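Local coordinates for protein YohF (Salmonella typhimurium, PDB 6WON) that probably acts as an NAD(P)-dependent acetoin dehydrogenase of the short-chain dehydrogenase/reductase family, at residues L76-G81 / A125-K130. Numbering follows the deposited sequence.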
ATOM      1  N   LEU B  76      33.697 -15.347  -3.602  1.00 26.95           N
ATOM      2  CA  LEU B  76      33.107 -15.668  -4.899  1.00 27.81           C
ATOM      3  C   LEU B  76      33.333 -14.534  -5.895  1.00 27.71           C
ATOM      4  O   LEU B  76      33.769 -14.764  -7.029  1.00 28.51           O
ATOM      5  CB  LEU B  76      31.615 -15.957  -4.726  1.00 26.12           C
ATOM      6  CG  LEU B  76      30.834 -16.526  -5.915  1.00 30.98           C
ATOM      7  CD1 LEU B  76      31.525 -17.752  -6.488  1.00 29.66           C
ATOM      8  CD2 LEU B  76      29.392 -16.862  -5.493  1.00 31.22           C
ATOM      9  N   ILE B  77      33.056 -13.294  -5.476  1.00 25.84           N
ATOM     10  CA  ILE B  77      33.329 -12.135  -6.324  1.00 25.09           C
ATOM     11  C   ILE B  77      34.775 -12.159  -6.810  1.00 28.61           C
ATOM     12  O   ILE B  77      35.053 -11.985  -8.004  1.00 27.21           O
ATOM     13  CB  ILE B  77      33.015 -10.834  -5.566  1.00 27.63           C
ATOM     14  CG1 ILE B  77      31.526 -10.764  -5.213  1.00 26.68           C
ATOM     15  CG2 ILE B  77      33.425  -9.623  -6.395  1.00 28.38           C
ATOM     16  CD1 ILE B  77      31.170  -9.608  -4.293  1.00 26.59           C
ATOM     17  N   GLN B  78      35.722 -12.391  -5.887  1.00 27.33           N
ATOM     18  CA  GLN B  78      37.131 -12.420  -6.274  1.00 30.32           C
ATOM     19  C   GLN B  78      37.394 -13.483  -7.330  1.00 32.98           C
ATOM     20  O   GLN B  78      38.158 -13.255  -8.274  1.00 33.33           O
ATOM     21  CB  GLN B  78      38.015 -12.656  -5.049  1.00 33.78           C
ATOM     22  CG  GLN B  78      38.037 -11.498  -4.064  1.00 38.49           C
ATOM     23  CD  GLN B  78      38.573 -10.210  -4.671  1.00 46.97           C
ATOM     24  OE1 GLN B  78      39.559 -10.224  -5.415  1.00 51.78           O
ATOM     25  NE2 GLN B  78      37.925  -9.091  -4.360  1.00 48.36           N
ATOM     26  N   ARG B  79      36.768 -14.654  -7.195  1.00 36.56           N
ATOM     27  CA  ARG B  79      36.981 -15.701  -8.188  1.00 38.75           C
ATOM     28  C   ARG B  79      36.407 -15.298  -9.540  1.00 35.58           C
ATOM     29  O   ARG B  79      37.033 -15.526 -10.581  1.00 38.46           O
ATOM     30  CB  ARG B  79      36.372 -17.015  -7.705  1.00 40.46           C
ATOM     31  CG  ARG B  79      37.305 -17.792  -6.781  1.00 46.67           C
ATOM     32  CD  ARG B  79      36.535 -18.742  -5.883  1.00 48.20           C
ATOM     33  NE  ARG B  79      35.787 -19.725  -6.657  1.00 47.79           N
ATOM     34  CZ  ARG B  79      34.943 -20.603  -6.129  1.00 47.11           C
ATOM     35  NH1 ARG B  79      34.736 -20.615  -4.820  1.00 47.89           N
ATOM     36  NH2 ARG B  79      34.301 -21.468  -6.909  1.00 46.30           N
ATOM     37  N   LEU B  80      35.242 -14.661  -9.544  1.00 31.66           N
ATOM     38  CA  LEU B  80      34.636 -14.264 -10.805  1.00 29.90           C
ATOM     39  C   LEU B  80      35.235 -12.979 -11.355  1.00 30.08           C
ATOM     40  O   LEU B  80      35.113 -12.720 -12.556  1.00 32.61           O
ATOM     41  CB  LEU B  80      33.126 -14.122 -10.622  1.00 30.42           C
ATOM     42  CG  LEU B  80      32.445 -15.465 -10.349  1.00 32.72           C
ATOM     43  CD1 LEU B  80      31.122 -15.284  -9.608  1.00 26.94           C
ATOM     44  CD2 LEU B  80      32.248 -16.241 -11.664  1.00 35.92           C
ATOM     45  N   GLY B  81      35.888 -12.178 -10.511  1.00 32.05           N
ATOM     46  CA  GLY B  81      36.606 -10.997 -10.950  1.00 33.31           C
ATOM     47  C   GLY B  81      35.793  -9.715 -10.975  1.00 31.54           C
ATOM     48  O   GLY B  81      36.357  -8.658 -11.281  1.00 32.81           O
ATOM     49  N   ALA B 125      27.534  -4.223  -3.401  1.00 26.55           N
ATOM     50  CA  ALA B 125      27.418  -2.812  -3.762  1.00 25.69           C
ATOM     51  C   ALA B 125      28.779  -2.117  -3.731  1.00 28.58           C
ATOM     52  O   ALA B 125      29.072  -1.273  -4.592  1.00 29.59           O
ATOM     53  CB  ALA B 125      26.427  -2.122  -2.826  1.00 23.31           C
ATOM     54  N   ARG B 126      29.633  -2.476  -2.768  1.00 28.59           N
ATOM     55  CA  ARG B 126      30.988  -1.924  -2.741  1.00 29.49           C
ATOM     56  C   ARG B 126      31.738  -2.229  -4.032  1.00 29.06           C
ATOM     57  O   ARG B 126      32.459  -1.372  -4.558  1.00 29.66           O
ATOM     58  CB  ARG B 126      31.769  -2.469  -1.539  1.00 30.13           C
ATOM     59  CG  ARG B 126      31.483  -1.758  -0.225  1.00 31.89           C
ATOM     60  CD  ARG B 126      31.890  -2.621   0.976  1.00 35.34           C
ATOM     61  NE  ARG B 126      31.265  -2.172   2.224  1.00 38.09           N
ATOM     62  CZ  ARG B 126      31.079  -2.938   3.301  1.00 43.80           C
ATOM     63  NH1 ARG B 126      31.459  -4.216   3.306  1.00 43.63           N
ATOM     64  NH2 ARG B 126      30.499  -2.425   4.382  1.00 46.36           N
ATOM     65  N   HIS B 127      31.591  -3.447  -4.556  1.00 27.07           N
ATOM     66  CA  HIS B 127      32.280  -3.780  -5.800  1.00 29.13           C
ATOM     67  C   HIS B 127      31.665  -3.040  -6.977  1.00 27.94           C
ATOM     68  O   HIS B 127      32.384  -2.584  -7.874  1.00 26.51           O
ATOM     69  CB  HIS B 127      32.256  -5.287  -6.040  1.00 25.80           C
ATOM     70  CG  HIS B 127      33.253  -6.040  -5.216  1.00 27.95           C
ATOM     71  ND1 HIS B 127      34.515  -6.357  -5.681  1.00 28.18           N
ATOM     72  CD2 HIS B 127      33.187  -6.513  -3.948  1.00 28.77           C
ATOM     73  CE1 HIS B 127      35.180  -7.000  -4.737  1.00 29.16           C
ATOM     74  NE2 HIS B 127      34.396  -7.115  -3.677  1.00 30.19           N
ATOM     75  N   MET B 128      30.335  -2.917  -6.993  1.00 26.98           N
ATOM     76  CA  MET B 128      29.664  -2.226  -8.090  1.00 27.42           C
ATOM     77  C   MET B 128      30.079  -0.765  -8.152  1.00 28.42           C
ATOM     78  O   MET B 128      30.266  -0.208  -9.240  1.00 27.60           O
ATOM     79  CB  MET B 128      28.147  -2.330  -7.928  1.00 28.03           C
ATOM     80  CG  MET B 128      27.593  -3.730  -8.153  1.00 27.91           C
ATOM     81  SD  MET B 128      25.884  -3.793  -7.625  1.00 25.12           S
ATOM     82  CE  MET B 128      25.475  -5.508  -8.001  1.00 22.54           C
ATOM     83  N   ILE B 129      30.212  -0.125  -6.990  1.00 26.20           N
ATOM     84  CA  ILE B 129      30.637   1.268  -6.953  1.00 29.46           C
ATOM     85  C   ILE B 129      32.055   1.393  -7.480  1.00 33.16           C
ATOM     86  O   ILE B 129      32.338   2.217  -8.359  1.00 32.97           O
ATOM     87  CB  ILE B 129      30.518   1.825  -5.527  1.00 29.45           C
ATOM     88  CG1 ILE B 129      29.042   1.949  -5.140  1.00 26.61           C
ATOM     89  CG2 ILE B 129      31.262   3.148  -5.424  1.00 31.96           C
ATOM     90  CD1 ILE B 129      28.819   2.085  -3.645  1.00 26.70           C
ATOM     91  N   LYS B 130      32.964   0.563  -6.952  1.00 33.83           N
ATOM     92  CA  LYS B 130      34.352   0.573  -7.400  1.00 36.60           C
ATOM     93  C   LYS B 130      34.461   0.297  -8.896  1.00 38.68           C
ATOM     94  O   LYS B 130      35.239   0.954  -9.597  1.00 41.44           O
ATOM     95  CB  LYS B 130      35.162  -0.451  -6.604  1.00 38.93           C
ATOM     96  CG  LYS B 130      36.656  -0.225  -6.696  1.00 46.26           C
ATOM     97  CD  LYS B 130      37.468  -1.404  -6.181  1.00 48.30           C
ATOM     98  CE  LYS B 130      38.909  -1.318  -6.692  1.00 49.87           C
ATOM     99  NZ  LYS B 130      39.392  -2.617  -7.246  1.00 49.83           N
TER
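Ile77 and His127 meet head-on between two helices, the aliphatic branches of the one laid against the flat ring of the other. The methyl CG2 of Ile77 sits over the middle of the imidazole, 3.5 Å from the ring centroid and 12° off the ring normal, a close CH-pi contact. Standing anti to the backbone N, this methyl lies a little nearer ND1 and CE1 than the other ring atoms, while the extended CG1 arm carries CD1 along the same face to beyond the CD2 edge, 3.7 Å from His127 CD2. Both branches thus pack against the imidazole. This is the tight part of the contact, and the isoleucine is buried beneath it.

Toward solvent the packing thins out. Gln78, exposed on the next position of its helix, bends at chi2 (-61°) and brings NE2 back to the ring edge, 3.5 Å from His127 CE1, with the amide and ring planes 54° apart. No hydrogen bond joins the two segments. Instead both polar ends turn to Glu74, one turn earlier on helix 71-80: its OE1 is hydrogen-bonded to His127 NE2 and its OE2 to Gln78 NE2. The carboxylate therefore ties the two helices together and helps fix the rotation of the imidazole over Ile77; its charge would probably favour a proton on NE2.

Helix 71-80 ends here, with Gly81 leaving it at positive phi. On helix 103-131, Ala125 and Ile129 pack on Ile99 of a second subunit. With Val83, in the link to strand 85-88, touching both Ile77 and His127, and Ile77 also resting on Ile8, the contact joins neighbouring helices 71-80 and 103-131 on the parallel sheet of the Rossmann fold, beside strand 6-9.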